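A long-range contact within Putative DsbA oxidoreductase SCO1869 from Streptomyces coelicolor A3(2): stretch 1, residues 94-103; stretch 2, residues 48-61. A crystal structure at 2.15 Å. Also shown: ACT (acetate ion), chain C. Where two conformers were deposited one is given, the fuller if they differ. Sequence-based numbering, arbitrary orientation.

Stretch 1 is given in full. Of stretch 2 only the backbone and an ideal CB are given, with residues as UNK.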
# COMPACT_ATOMS: atom_id res chain seq x y z
N ASP A 94 31.37 -14.63 12.51
CA ASP A 94 31.96 -13.48 11.82
C ASP A 94 30.97 -12.59 11.14
O ASP A 94 31.33 -11.93 10.19
CB ASP A 94 32.99 -13.90 10.77
CG ASP A 94 34.10 -14.75 11.34
OD1 ASP A 94 34.53 -14.52 12.51
OD2 ASP A 94 34.54 -15.66 10.61
N ARG A 95 29.72 -12.58 11.60
CA ARG A 95 28.74 -11.60 11.12
C ARG A 95 29.09 -10.21 11.64
O ARG A 95 29.77 -10.06 12.67
CB ARG A 95 27.34 -11.98 11.56
CG ARG A 95 26.75 -13.29 10.89
CD ARG A 95 25.20 -13.30 10.87
NE ARG A 95 24.62 -13.05 12.19
CZ ARG A 95 24.24 -11.86 12.64
NH1 ARG A 95 24.38 -10.77 11.88
NH2 ARG A 95 23.73 -11.75 13.88
N ASP A 96 28.68 -9.21 10.88
CA ASP A 96 28.90 -7.83 11.27
C ASP A 96 27.55 -7.14 11.41
O ASP A 96 26.48 -7.74 11.15
CB ASP A 96 29.84 -7.11 10.29
CG ASP A 96 29.23 -6.93 8.88
OD1 ASP A 96 28.25 -7.60 8.51
OD2 ASP A 96 29.78 -6.10 8.12
N HIS A 97 27.59 -5.89 11.84
CA HIS A 97 26.41 -5.18 12.20
C HIS A 97 26.67 -3.69 12.01
O HIS A 97 27.72 -3.19 12.40
CB HIS A 97 26.11 -5.49 13.67
CG HIS A 97 25.07 -4.61 14.27
ND1 HIS A 97 23.81 -5.07 14.60
CD2 HIS A 97 25.11 -3.31 14.64
CE1 HIS A 97 23.11 -4.08 15.12
NE2 HIS A 97 23.87 -3.00 15.14
N GLY A 98 25.70 -2.97 11.43
CA GLY A 98 25.84 -1.53 11.16
C GLY A 98 24.52 -0.80 10.96
O GLY A 98 23.43 -1.30 11.29
N SER A 99 24.63 0.42 10.45
CA SER A 99 23.49 1.26 10.18
C SER A 99 22.67 0.71 8.98
O SER A 99 23.25 0.22 8.01
CB SER A 99 23.99 2.68 9.88
OG SER A 99 23.04 3.39 9.09
N THR A 100 21.33 0.79 9.04
CA THR A 100 20.47 0.26 7.93
C THR A 100 19.64 1.35 7.23
O THR A 100 18.76 1.06 6.43
CB THR A 100 19.50 -0.83 8.42
OG1 THR A 100 18.73 -0.30 9.52
CG2 THR A 100 20.28 -2.05 8.88
N PHE A 101 19.93 2.60 7.55
CA PHE A 101 19.10 3.67 7.10
C PHE A 101 18.95 3.66 5.58
O PHE A 101 17.83 3.72 5.07
CB PHE A 101 19.64 5.04 7.58
CG PHE A 101 18.78 6.20 7.12
CD1 PHE A 101 17.43 6.28 7.50
CD2 PHE A 101 19.30 7.20 6.31
CE1 PHE A 101 16.63 7.35 7.07
CE2 PHE A 101 18.47 8.31 5.91
CZ PHE A 101 17.15 8.35 6.28
N ASP A 102 20.08 3.61 4.89
CA ASP A 102 20.13 3.59 3.43
C ASP A 102 19.52 2.32 2.82
O ASP A 102 18.86 2.37 1.76
CB ASP A 102 21.58 3.78 2.96
CG ASP A 102 22.05 5.22 3.19
OD1 ASP A 102 21.18 6.11 3.20
OD2 ASP A 102 23.27 5.47 3.38
N LEU A 103 19.70 1.19 3.51
CA LEU A 103 19.04 -0.02 3.08
C LEU A 103 17.53 0.20 3.08
O LEU A 103 16.83 -0.16 2.15
CB LEU A 103 19.42 -1.18 4.01
CG LEU A 103 20.75 -1.91 3.75
CD1 LEU A 103 21.94 -1.00 4.04
CD2 LEU A 103 20.82 -3.12 4.63
N UNK A 48 20.41 5.95 15.23
CA UNK A 48 21.39 7.00 15.47
C UNK A 48 22.76 6.53 15.05
O UNK A 48 23.70 7.27 15.11
CB UNK A 48 21.40 7.42 16.94
N UNK A 49 22.88 5.28 14.64
CA UNK A 49 24.18 4.74 14.33
C UNK A 49 24.79 5.39 13.09
O UNK A 49 24.08 5.75 12.17
CB UNK A 49 24.08 3.23 14.14
N UNK A 50 26.11 5.59 13.08
CA UNK A 50 26.80 6.21 11.93
C UNK A 50 27.05 5.21 10.81
O UNK A 50 27.37 4.04 11.05
CB UNK A 50 28.13 6.82 12.37
N UNK A 51 26.95 5.68 9.57
CA UNK A 51 27.13 4.76 8.46
C UNK A 51 28.48 4.03 8.53
O UNK A 51 28.56 2.85 8.23
CB UNK A 51 27.01 5.52 7.14
N UNK A 52 29.54 4.71 8.95
CA UNK A 52 30.84 4.07 8.97
C UNK A 52 31.11 3.30 10.25
O UNK A 52 32.22 2.86 10.49
CB UNK A 52 31.93 5.12 8.77
N UNK A 53 30.10 3.13 11.09
CA UNK A 53 30.28 2.36 12.31
C UNK A 53 29.80 0.90 12.13
O UNK A 53 28.65 0.57 12.42
CB UNK A 53 29.53 3.03 13.46
N UNK A 54 30.68 0.05 11.61
CA UNK A 54 30.41 -1.39 11.43
C UNK A 54 31.24 -2.17 12.44
O UNK A 54 32.43 -1.94 12.59
CB UNK A 54 30.73 -1.84 10.00
N UNK A 55 30.60 -3.11 13.12
CA UNK A 55 31.21 -3.82 14.24
C UNK A 55 30.95 -5.31 14.04
O UNK A 55 29.91 -5.68 13.49
CB UNK A 55 30.66 -3.33 15.58
N UNK A 56 31.85 -6.19 14.53
CA UNK A 56 31.46 -7.62 14.52
C UNK A 56 30.33 -7.87 15.51
O UNK A 56 30.34 -7.31 16.61
CB UNK A 56 32.66 -8.51 14.86
N UNK A 57 29.35 -8.67 15.11
CA UNK A 57 28.20 -8.96 15.97
C UNK A 57 28.65 -9.49 17.35
O UNK A 57 28.13 -9.10 18.39
CB UNK A 57 27.28 -9.98 15.29
N UNK A 58 29.65 -10.36 17.33
CA UNK A 58 30.00 -11.09 18.53
C UNK A 58 30.69 -10.15 19.56
O UNK A 58 30.45 -10.25 20.77
CB UNK A 58 30.91 -12.27 18.17
N UNK A 59 31.50 -9.22 19.04
CA UNK A 59 32.08 -8.09 19.78
C UNK A 59 31.00 -7.23 20.41
O UNK A 59 31.10 -6.85 21.58
CB UNK A 59 32.95 -7.23 18.86
N UNK A 60 29.97 -6.90 19.62
CA UNK A 60 28.83 -6.10 20.08
C UNK A 60 28.13 -6.76 21.26
O UNK A 60 27.79 -6.10 22.24
CB UNK A 60 27.83 -5.89 18.94
N UNK A 61 27.90 -8.07 21.16
CA UNK A 61 27.22 -8.80 22.24
C UNK A 61 28.06 -8.81 23.52
O UNK A 61 27.59 -8.48 24.61
CB UNK A 61 26.92 -10.24 21.80
C ACT C . 22.47 -8.20 14.57
O ACT C . 22.85 -7.37 13.73
OXT ACT C . 22.89 -9.34 14.35
CH3 ACT C . 21.59 -7.83 15.74

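Position 48 has no atom of stretch 1 near its ideal CB, so many residues would fit. It is Gly48.

At 49 the CA-to-CB bond points toward stretch 1, and the ideal CB lies 4.3 Å from Ser99 CB. Beyond it lie the backbone of Gly98 and the ring of His97. A long side chain, polar or apolar, could lie along them. The residue is Arg49. Its CD sits 3.5 Å from Gly98 C, and His97 CD2 lies over one face of its guanidinium. Arg49 NE donates to the backbone O of 53 at 2.8 Å.

Position 50 points away, so little is asked of it; Ala50 starts a type I turn that ends at 53.

At 51 the bond points sideways. The ideal CB is 5.3 Å from Asp102 OD2, a negative charge that would suit Lys or Arg, though a polar residue would also do. Lys51 brings its CD 3.2 Å from Asp102 OD2, while NZ bonds elsewhere in the structure.

Position 52 points away, and stretch 1 sets no limit there, so many residues would do; it is Asp52.

At 53 the bond runs sideways, with nothing of stretch 1 near the ideal CB. A polar residue would be natural in such a loop. Asp53 forms a salt bridge with Arg49, Arg49 NH2 to Asp53 OD2 at 3.2 Å.

At 54 the bond is sideways, and the ideal CB is 4.7 Å from Asp96 OD2. A polar or a small branched residue would suit. Val54 is found, its CG1 3.2 Å from Asp96 OD2.

Position 55 pairs with His97 in an antiparallel bridge, its side chain on the same sheet face. Its N donates to His97 O at 3.0 Å, and its O accepts a weak bond from His97 N at 2.9 Å. Many residues would fit; it is Gln55.

At 56, phi is -68° and a helix follows. The side chain diverges from that of Asp96. Proline suits this phi, but Ser or Asp would suit an N-cap too. It is Pro56.

At 57, N donates to Arg95 O at 2.8 Å. The ideal CB lies 3.6 Å from that same Arg95 O, beside His97. A compact apolar group fits. Val57 CG2 covers one face of the Arg95 guanidinium, 3.4 Å from Arg95 NH1.

At 58 and 59 no side chain need reach stretch 1, so many would fit; they are Leu58 and Thr59. A water links Leu58 N to Arg95 O.

At 60 the bond points toward stretch 1. A long apolar or aromatic side chain could reach the His97 ring. Selenomethionine Met60 places SE over its face, 3.7 Å from His97 ND1.

Position 61 is out of reach, so many residues would do; it is Leu61.

Stretch 2 (48-61) GRAKDDVQPVLTML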
# COMPACT_ATOMS: atom_id res chain seq x y z
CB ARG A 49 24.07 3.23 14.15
CG ARG A 49 25.40 2.60 13.94
CD ARG A 49 25.28 1.12 13.83
NE ARG A 49 26.54 0.50 14.20
CZ ARG A 49 26.86 0.13 15.44
NH1 ARG A 49 26.01 0.30 16.45
NH2 ARG A 49 28.05 -0.43 15.65
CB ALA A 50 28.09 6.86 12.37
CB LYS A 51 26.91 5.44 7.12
CG LYS A 51 26.82 4.43 5.96
CD LYS A 51 26.11 5.02 4.72
CE LYS A 51 27.07 5.65 3.75
NZ LYS A 51 27.94 4.59 3.14
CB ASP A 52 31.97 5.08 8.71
CG ASP A 52 32.24 5.97 9.92
OD1 ASP A 52 31.31 6.23 10.71
OD2 ASP A 52 33.41 6.41 10.06
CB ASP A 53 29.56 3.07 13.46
CG ASP A 53 29.90 2.49 14.81
OD1 ASP A 53 30.99 1.90 14.95
OD2 ASP A 53 29.07 2.64 15.74
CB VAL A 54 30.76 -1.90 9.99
CG1 VAL A 54 30.13 -3.31 9.72
CG2 VAL A 54 30.33 -0.90 8.93
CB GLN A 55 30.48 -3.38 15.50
CG GLN A 55 31.38 -3.02 16.65
CD GLN A 55 30.59 -2.74 17.90
OE1 GLN A 55 29.36 -2.86 17.93
NE2 GLN A 55 31.29 -2.34 18.96
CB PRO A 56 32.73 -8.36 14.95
CG PRO A 56 33.85 -7.32 14.86
CD PRO A 56 33.22 -5.97 15.01
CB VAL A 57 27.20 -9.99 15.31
CG1 VAL A 57 26.20 -10.53 16.34
CG2 VAL A 57 26.45 -9.35 14.17
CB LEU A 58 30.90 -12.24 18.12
CG LEU A 58 30.81 -13.55 18.87
CD1 LEU A 58 30.20 -14.58 17.92
CD2 LEU A 58 32.26 -13.87 19.26
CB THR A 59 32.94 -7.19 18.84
OG1 THR A 59 33.90 -8.00 18.17
CG2 THR A 59 33.66 -6.09 19.61
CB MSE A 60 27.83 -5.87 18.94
CG MSE A 60 26.42 -5.51 19.42
SE MSE A 60 25.08 -5.72 18.00
CE MSE A 60 24.21 -7.33 18.63
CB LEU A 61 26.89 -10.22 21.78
CG LEU A 61 25.88 -10.18 20.63
CD1 LEU A 61 25.65 -11.55 20.04
CD2 LEU A 61 24.58 -9.56 21.07
O HOH W 1 30.57 -11.71 14.83
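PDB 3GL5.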